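Local coordinates for glycinin A3B4 subunit (Glycine max, PDB 2D5F), which serves as a seed storage protein of the 11S globulin family, a bicupin subunit whose mature form packs into hexamers, at the interface of chains A and B. Numbering follows the deposited sequence. Chains: chain A/B, glycinin A3B4 subunit.

The interface of chains A and B. Residues chain A 382, 404, 429, 431, 455; chain B 204-205, 208.
The phenyl ring of B:Phe208 reaches across from chain B and ends among apolar groups of A:Val404, A:Val429, A:Ala431 and A:Pro382. Going outward from CB, which carries the ring, the contacts start past CG, the ring's first carbon; chi1 of -68°, with CG anti to the carbonyl carbon and beside the backbone N, points the ring at the chain A valines. CD2 skirts A:Val404 CG2 at 4.1 Å. Further on, CE2 comes close to that same methyl and also meets A:Val429 CG1 at 3.8 Å. CZ, at the far end, touches both methyls again, while CE1 on the other flank meets A:Ala431 CB at 3.9 Å. A:Val404 CG2 lies over one ring face, 3.9 Å from the centroid, a CH-pi contact shifted toward the rim; A:Pro382 CG lies more loosely off the opposite face, near the CZ rim, so the ring has chain A carbons on both faces, which probably limits its tilt.

The valines of chain A divide their branches between two partners. On A:Val429, CG1 serves the ring, whereas CG2 packs on B:Val204, lying 3.6 Å from its CB with the two side chains at about a right angle. On A:Val404, CG1 rests against the backbone carbonyl O of B:Val204 at 3.4 Å. Beside this cluster, A:Ile455 and B:Leu205 run past each other in opposite directions, and the A:Ile455 CD1 and B:Leu205 CD2 methyls press together at 3.5 Å, a snug fit.

In the fold, strands 398-404 and 429-435 of the second cupin region of chain A, with the start of helix 455-461, receive the short 3-10 helix 204-207 of chain B and the residue just after it, forming one patch of the subunit interface.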
loop_
_atom_site.group_PDB
_atom_site.type_symbol
_atom_site.label_atom_id
_atom_site.label_comp_id
_atom_site.label_asym_id
_atom_site.label_seq_id
_atom_site.Cartn_x
_atom_site.Cartn_y
_atom_site.Cartn_z
ATOM N N PRO A 382 22.013 -27.947 -3.230
ATOM C CA PRO A 382 20.695 -27.971 -3.873
ATOM C C PRO A 382 19.707 -26.941 -3.350
ATOM O O PRO A 382 19.336 -26.961 -2.174
ATOM C CB PRO A 382 20.222 -29.397 -3.627
ATOM C CG PRO A 382 21.501 -30.169 -3.710
ATOM C CD PRO A 382 22.447 -29.318 -2.897
ATOM N N VAL A 404 17.628 -29.948 -11.910
ATOM C CA VAL A 404 16.670 -31.053 -11.869
ATOM C C VAL A 404 15.207 -30.593 -11.870
ATOM O O VAL A 404 14.832 -29.718 -11.089
ATOM C CB VAL A 404 16.907 -31.906 -10.599
ATOM C CG1 VAL A 404 15.934 -33.071 -10.555
ATOM C CG2 VAL A 404 18.350 -32.398 -10.566
ATOM N N VAL A 429 15.271 -27.534 -9.123
ATOM C CA VAL A 429 16.347 -27.562 -8.146
ATOM C C VAL A 429 17.699 -27.476 -8.829
ATOM O O VAL A 429 17.972 -28.187 -9.792
ATOM C CB VAL A 429 16.268 -28.831 -7.286
ATOM C CG1 VAL A 429 17.335 -28.799 -6.200
ATOM C CG2 VAL A 429 14.876 -28.942 -6.680
ATOM N N ALA A 431 22.155 -26.744 -8.277
ATOM C CA ALA A 431 23.322 -26.784 -7.412
ATOM C C ALA A 431 24.535 -26.453 -8.272
ATOM O O ALA A 431 24.545 -26.718 -9.477
ATOM C CB ALA A 431 23.472 -28.160 -6.786
ATOM N N ILE A 455 17.772 -27.098 0.298
ATOM C CA ILE A 455 17.335 -28.330 0.929
ATOM C C ILE A 455 17.863 -28.613 2.323
ATOM O O ILE A 455 17.125 -29.140 3.146
ATOM C CB ILE A 455 17.567 -29.523 -0.027
ATOM C CG1 ILE A 455 16.589 -29.400 -1.205
ATOM C CG2 ILE A 455 17.330 -30.843 0.688
ATOM C CD1 ILE A 455 16.743 -30.462 -2.297
ATOM N N VAL B 204 13.043 -34.722 -6.557
ATOM C CA VAL B 204 14.051 -33.815 -7.075
ATOM C C VAL B 204 15.432 -34.277 -6.617
ATOM O O VAL B 204 16.429 -34.049 -7.303
ATOM C CB VAL B 204 13.792 -32.350 -6.612
ATOM C CG1 VAL B 204 12.445 -31.878 -7.154
ATOM C CG2 VAL B 204 13.813 -32.254 -5.083
ATOM N N LEU B 205 15.490 -34.949 -5.471
ATOM C CA LEU B 205 16.771 -35.429 -4.958
ATOM C C LEU B 205 17.324 -36.609 -5.756
ATOM O O LEU B 205 18.534 -36.820 -5.792
ATOM C CB LEU B 205 16.651 -35.812 -3.479
ATOM C CG LEU B 205 16.525 -34.630 -2.515
ATOM C CD1 LEU B 205 16.365 -35.128 -1.097
ATOM C CD2 LEU B 205 17.749 -33.749 -2.636
ATOM N N PHE B 208 20.076 -36.111 -8.447
ATOM C CA PHE B 208 21.475 -35.887 -8.078
ATOM C C PHE B 208 22.113 -37.234 -7.750
ATOM O O PHE B 208 21.413 -38.174 -7.382
ATOM C CB PHE B 208 21.561 -34.973 -6.853
ATOM C CG PHE B 208 21.111 -33.569 -7.115
ATOM C CD1 PHE B 208 21.971 -32.648 -7.710
ATOM C CD2 PHE B 208 19.815 -33.176 -6.803
ATOM C CE1 PHE B 208 21.545 -31.348 -7.991
ATOM C CE2 PHE B 208 19.376 -31.878 -7.080
ATOM C CZ PHE B 208 20.240 -30.965 -7.674
#